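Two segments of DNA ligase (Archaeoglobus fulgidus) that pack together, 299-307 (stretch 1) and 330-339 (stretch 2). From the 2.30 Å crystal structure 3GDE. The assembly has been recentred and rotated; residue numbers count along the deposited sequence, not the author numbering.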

ATOM      1  N   ASP A 299     -11.043  -0.903  15.536  1.00 30.55           N
ATOM      2  CA  ASP A 299     -11.330  -1.206  14.138  1.00 31.19           C
ATOM      3  C   ASP A 299     -12.764  -0.805  13.788  1.00 30.59           C
ATOM      4  O   ASP A 299     -13.708  -1.193  14.471  1.00 29.63           O
ATOM      5  N   GLY A 300     -12.919  -0.046  12.706  1.00 30.63           N
ATOM      6  CA  GLY A 300     -14.227   0.432  12.295  1.00 31.05           C
ATOM      7  C   GLY A 300     -14.457   0.644  10.805  1.00 31.49           C
ATOM      8  O   GLY A 300     -13.559   0.504   9.980  1.00 30.89           O
ATOM      9  N   GLU A 301     -15.695   0.989  10.476  1.00 32.03           N
ATOM     10  CA  GLU A 301     -16.054   1.374   9.131  1.00 32.70           C
ATOM     11  C   GLU A 301     -16.596   2.800   9.138  1.00 32.59           C
ATOM     12  O   GLU A 301     -17.492   3.137   9.924  1.00 32.21           O
ATOM     13  N   VAL A 302     -16.035   3.642   8.278  1.00 32.59           N
ATOM     14  CA  VAL A 302     -16.567   4.990   8.077  1.00 32.66           C
ATOM     15  C   VAL A 302     -17.495   4.983   6.856  1.00 33.21           C
ATOM     16  O   VAL A 302     -17.120   4.501   5.776  1.00 32.63           O
ATOM     17  N   ILE A 303     -18.711   5.489   7.035  1.00 33.73           N
ATOM     18  CA  ILE A 303     -19.664   5.552   5.933  1.00 34.98           C
ATOM     19  C   ILE A 303     -20.108   6.987   5.673  1.00 35.98           C
ATOM     20  O   ILE A 303     -20.179   7.806   6.596  1.00 36.36           O
ATOM     21  N   ALA A 304     -20.384   7.292   4.412  1.00 37.00           N
ATOM     22  CA  ALA A 304     -20.905   8.598   4.044  1.00 38.16           C
ATOM     23  C   ALA A 304     -22.422   8.553   4.146  1.00 39.33           C
ATOM     24  O   ALA A 304     -23.048   7.616   3.663  1.00 39.28           O
ATOM     25  N   VAL A 305     -23.002   9.552   4.811  1.00 41.07           N
ATOM     26  CA  VAL A 305     -24.462   9.680   4.926  1.00 42.57           C
ATOM     27  C   VAL A 305     -24.919  11.074   4.485  1.00 43.77           C
ATOM     28  O   VAL A 305     -24.158  12.036   4.559  1.00 44.14           O
ATOM     29  N   LYS A 306     -26.153  11.175   4.004  1.00 45.17           N
ATOM     30  CA  LYS A 306     -26.686  12.459   3.548  1.00 46.62           C
ATOM     31  C   LYS A 306     -28.207  12.497   3.711  1.00 47.21           C
ATOM     32  O   LYS A 306     -28.927  11.661   3.150  1.00 47.29           O
ATOM     33  N   GLU A 307     -28.673  13.470   4.499  1.00 48.03           N
ATOM     34  CA  GLU A 307     -30.082  13.595   4.896  1.00 48.74           C
ATOM     35  C   GLU A 307     -30.654  12.239   5.320  1.00 48.70           C
ATOM     36  O   GLU A 307     -31.707  11.818   4.839  1.00 49.14           O
ATOM     37  N   VAL A 330     -16.566  18.600   4.989  1.00 58.08           N
ATOM     38  CA  VAL A 330     -17.404  18.162   6.111  1.00 57.19           C
ATOM     39  C   VAL A 330     -18.883  18.453   5.832  1.00 56.61           C
ATOM     40  O   VAL A 330     -19.761  17.697   6.266  1.00 56.46           O
ATOM     41  N   GLU A 331     -19.144  19.535   5.095  1.00 55.72           N
ATOM     42  CA  GLU A 331     -20.515  19.947   4.771  1.00 55.03           C
ATOM     43  C   GLU A 331     -21.109  19.160   3.603  1.00 53.90           C
ATOM     44  O   GLU A 331     -22.222  18.644   3.714  1.00 53.99           O
ATOM     45  N   LYS A 332     -20.373  19.087   2.491  1.00 52.36           N
ATOM     46  CA  LYS A 332     -20.775  18.297   1.318  1.00 51.05           C
ATOM     47  C   LYS A 332     -21.009  16.829   1.669  1.00 49.54           C
ATOM     48  O   LYS A 332     -22.063  16.266   1.361  1.00 49.39           O
ATOM     49  N   ILE A 333     -20.021  16.228   2.329  1.00 47.55           N
ATOM     50  CA  ILE A 333     -20.011  14.789   2.600  1.00 45.56           C
ATOM     51  C   ILE A 333     -19.916  14.539   4.110  1.00 44.57           C
ATOM     52  O   ILE A 333     -18.811  14.408   4.645  1.00 44.36           O
ATOM     53  N   PRO A 334     -21.070  14.523   4.808  1.00 43.39           N
ATOM     54  CA  PRO A 334     -21.118  14.089   6.206  1.00 42.60           C
ATOM     55  C   PRO A 334     -20.726  12.618   6.377  1.00 41.70           C
ATOM     56  O   PRO A 334     -20.875  11.821   5.446  1.00 41.39           O
ATOM     57  N   LEU A 335     -20.227  12.271   7.561  1.00 40.48           N
ATOM     58  CA  LEU A 335     -19.778  10.912   7.831  1.00 39.67           C
ATOM     59  C   LEU A 335     -20.255  10.406   9.179  1.00 39.26           C
ATOM     60  O   LEU A 335     -20.541  11.192  10.083  1.00 38.96           O
ATOM     61  N   GLU A 336     -20.340   9.082   9.301  1.00 38.63           N
ATOM     62  CA  GLU A 336     -20.433   8.441  10.607  1.00 37.92           C
ATOM     63  C   GLU A 336     -19.558   7.200  10.660  1.00 37.18           C
ATOM     64  O   GLU A 336     -19.186   6.652   9.622  1.00 36.84           O
ATOM     65  N   ALA A 337     -19.215   6.786  11.878  1.00 36.22           N
ATOM     66  CA  ALA A 337     -18.301   5.672  12.095  1.00 35.36           C
ATOM     67  C   ALA A 337     -18.995   4.556  12.857  1.00 34.68           C
ATOM     68  O   ALA A 337     -19.713   4.811  13.821  1.00 34.58           O
ATOM     69  N   HIS A 338     -18.779   3.327  12.395  1.00 33.81           N
ATOM     70  CA  HIS A 338     -19.314   2.126  13.025  1.00 33.06           C
ATOM     71  C   HIS A 338     -18.163   1.213  13.397  1.00 32.51           C
ATOM     72  O   HIS A 338     -17.459   0.696  12.528  1.00 32.94           O
ATOM     73  N   PHE A 339     -17.976   1.026  14.697  1.00 31.56           N
ATOM     74  CA  PHE A 339     -16.893   0.220  15.210  1.00 30.87           C
ATOM     75  C   PHE A 339     -17.332  -1.218  15.440  1.00 30.38           C
ATOM     76  O   PHE A 339     -18.456  -1.464  15.875  1.00 30.09           O
TER

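The most unusual feature of this contact lies at the end of the strand pair: K306, the last strand residue of stretch 1, reaches past P334 to hydrogen-bond to backbone carbonyls at the close of a helix. Its chain, bent at chi2 (chi1 t, chi2 p, chi3 t, chi4 t), places NZ 3.0 Å from K332 O in a hydrogen bond and 3.2 Å from E331 O in a weak one, while CD lies against the proline ring, 3.8 Å from P334 CD.

Beside it, the antiparallel ladder ends with V305 N donating to P334 O at 3.2 Å. V305 O and P334 O, both acceptors, approach to 3.4 Å, and water 1 reconciles them by donating to each, 2.6 Å from V305 O and 2.6 Å from P334 O.

Within the ladder, side chains alternate between two faces. E301, I303, E336 and H338 share one. I303 (chi1 p, chi2 t) lies over stretch 2, with CG1 3.7 Å from E336 CG and CD1 3.4 Å from H338 NE2. H338 (chi1 m) turns its ring back along its own strand, where NE2 makes a weak 3.3 Å hydrogen bond to E336 OE1. E336 (chi1 p, chi2 t) also brings OE2 within 3.4 Å of V305 CG2, whereas the end of E301 (chi1 t, chi2 p) leads away from stretch 2.

The other face, carrying V302, A304, L335, A337 and F339, is buried and apolar. L335 (chi1 m, chi2 t) touches both V302 and A304: V302 CG1 lies 4.0 Å from L335 CD1 and 4.1 Å from L335 CD2, and L335 CD2 is also 4.1 Å from A304 CB. V302 (t) also meets A337, CG2 to CB 4.3 Å, and A304 CB touches I333 CG2 at 3.9 Å. F339 (chi1 m) lays its ring beside G300, CD1 to CA 3.7 Å; a CB on that glycine would clash with CD1, so the close packing depends on the bare backbone.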

ATOM      1  CB  ASP A 299     -11.147  -2.704  13.868  1.00 32.05           C
ATOM      2  CG  ASP A 299      -9.899  -3.020  13.050  1.00 35.49           C
ATOM      3  OD1 ASP A 299      -8.912  -2.223  13.057  1.00 37.62           O
ATOM      4  OD2 ASP A 299      -9.913  -4.089  12.393  1.00 37.55           O
ATOM      5  CB  GLU A 301     -17.097   0.406   8.581  1.00 33.02           C
ATOM      6  CG  GLU A 301     -17.099   0.293   7.077  1.00 34.81           C
ATOM      7  CD  GLU A 301     -16.047  -0.660   6.531  1.00 37.11           C
ATOM      8  OE1 GLU A 301     -15.732  -0.541   5.325  1.00 41.27           O
ATOM      9  OE2 GLU A 301     -15.544  -1.532   7.266  1.00 36.71           O
ATOM     10  CB  VAL A 302     -15.433   6.030   7.923  1.00 32.42           C
ATOM     11  CG1 VAL A 302     -15.981   7.382   7.508  1.00 32.31           C
ATOM     12  CG2 VAL A 302     -14.688   6.170   9.230  1.00 33.07           C
ATOM     13  CB  ILE A 303     -20.894   4.600   6.126  1.00 34.96           C
ATOM     14  CG1 ILE A 303     -21.772   5.058   7.301  1.00 34.89           C
ATOM     15  CG2 ILE A 303     -20.449   3.140   6.271  1.00 34.44           C
ATOM     16  CD1 ILE A 303     -22.973   4.176   7.577  1.00 35.20           C
ATOM     17  CB  ALA A 304     -20.464   8.975   2.641  1.00 37.80           C
ATOM     18  CB  VAL A 305     -24.985   9.354   6.356  1.00 42.53           C
ATOM     19  CG1 VAL A 305     -24.649   7.916   6.739  1.00 41.90           C
ATOM     20  CG2 VAL A 305     -24.429  10.324   7.382  1.00 42.46           C
ATOM     21  CB  LYS A 306     -26.255  12.748   2.102  1.00 46.68           C
ATOM     22  CG  LYS A 306     -26.519  14.180   1.613  1.00 47.81           C
ATOM     23  CD  LYS A 306     -25.538  15.201   2.184  1.00 48.37           C
ATOM     24  CE  LYS A 306     -25.487  16.456   1.305  1.00 50.08           C
ATOM     25  NZ  LYS A 306     -24.675  17.570   1.896  1.00 49.38           N
ATOM     26  CB  GLU A 307     -30.937  14.232   3.781  1.00 48.99           C
ATOM     27  CG  GLU A 307     -30.305  15.428   3.056  1.00 50.96           C
ATOM     28  CD  GLU A 307     -30.446  16.752   3.805  1.00 54.76           C
ATOM     29  OE1 GLU A 307     -29.525  17.598   3.684  1.00 55.67           O
ATOM     30  OE2 GLU A 307     -31.470  16.959   4.505  1.00 55.54           O
ATOM     31  CB  VAL A 330     -16.961  18.797   7.468  1.00 57.21           C
ATOM     32  CG1 VAL A 330     -17.874  18.360   8.610  1.00 56.95           C
ATOM     33  CG2 VAL A 330     -15.526  18.428   7.794  1.00 56.83           C
ATOM     34  CB  GLU A 331     -20.603  21.462   4.504  1.00 55.30           C
ATOM     35  CG  GLU A 331     -19.986  22.355   5.590  1.00 56.76           C
ATOM     36  CD  GLU A 331     -20.511  22.063   6.996  1.00 59.40           C
ATOM     37  OE1 GLU A 331     -21.746  22.129   7.209  1.00 60.15           O
ATOM     38  OE2 GLU A 331     -19.679  21.776   7.892  1.00 60.26           O
ATOM     39  CB  LYS A 332     -19.714  18.383   0.207  1.00 51.39           C
ATOM     40  CG  LYS A 332     -20.047  19.323  -0.960  1.00 53.09           C
ATOM     41  CD  LYS A 332     -21.204  18.795  -1.836  1.00 55.06           C
ATOM     42  CE  LYS A 332     -20.737  17.817  -2.921  1.00 55.60           C
ATOM     43  NZ  LYS A 332     -20.094  18.498  -4.084  1.00 56.11           N
ATOM     44  CB  ILE A 333     -18.828  14.073   1.858  1.00 45.21           C
ATOM     45  CG1 ILE A 333     -18.710  14.559   0.406  1.00 44.97           C
ATOM     46  CG2 ILE A 333     -18.957  12.559   1.945  1.00 44.20           C
ATOM     47  CD1 ILE A 333     -17.392  14.212  -0.269  1.00 45.23           C
ATOM     48  CB  PRO A 334     -22.593  14.287   6.585  1.00 42.47           C
ATOM     49  CG  PRO A 334     -23.091  15.329   5.620  1.00 43.22           C
ATOM     50  CD  PRO A 334     -22.395  14.970   4.340  1.00 43.55           C
ATOM     51  CB  LEU A 335     -18.250  10.829   7.794  1.00 39.44           C
ATOM     52  CG  LEU A 335     -17.478  11.285   6.556  1.00 39.26           C
ATOM     53  CD1 LEU A 335     -15.985  11.361   6.875  1.00 38.52           C
ATOM     54  CD2 LEU A 335     -17.735  10.381   5.367  1.00 38.29           C
ATOM     55  CB  GLU A 336     -21.876   8.142  11.005  1.00 38.08           C
ATOM     56  CG  GLU A 336     -22.702   7.458   9.960  1.00 39.29           C
ATOM     57  CD  GLU A 336     -24.170   7.491  10.295  1.00 40.24           C
ATOM     58  OE1 GLU A 336     -24.746   6.412  10.528  1.00 41.43           O
ATOM     59  OE2 GLU A 336     -24.744   8.598  10.338  1.00 41.31           O
ATOM     60  CB  ALA A 337     -17.052   6.136  12.839  1.00 35.17           C
ATOM     61  CB  HIS A 338     -20.281   1.401  12.090  1.00 32.96           C
ATOM     62  CG  HIS A 338     -21.465   2.225  11.689  1.00 33.00           C
ATOM     63  ND1 HIS A 338     -22.753   1.904  12.058  1.00 32.79           N
ATOM     64  CD2 HIS A 338     -21.556   3.364  10.963  1.00 32.12           C
ATOM     65  CE1 HIS A 338     -23.587   2.803  11.569  1.00 32.75           C
ATOM     66  NE2 HIS A 338     -22.884   3.704  10.908  1.00 32.70           N
ATOM     67  CB  PHE A 339     -16.308   0.861  16.477  1.00 30.77           C
ATOM     68  CG  PHE A 339     -15.667   2.195  16.222  1.00 30.86           C
ATOM     69  CD1 PHE A 339     -14.459   2.278  15.529  1.00 29.49           C
ATOM     70  CD2 PHE A 339     -16.278   3.379  16.651  1.00 31.20           C
ATOM     71  CE1 PHE A 339     -13.867   3.517  15.275  1.00 29.32           C
ATOM     72  CE2 PHE A 339     -15.683   4.629  16.408  1.00 29.78           C
ATOM     73  CZ  PHE A 339     -14.475   4.690  15.713  1.00 29.57           C
TER
HETATM   74  O   HOH W   1     -21.998  11.893   3.067  1.00 47.55           O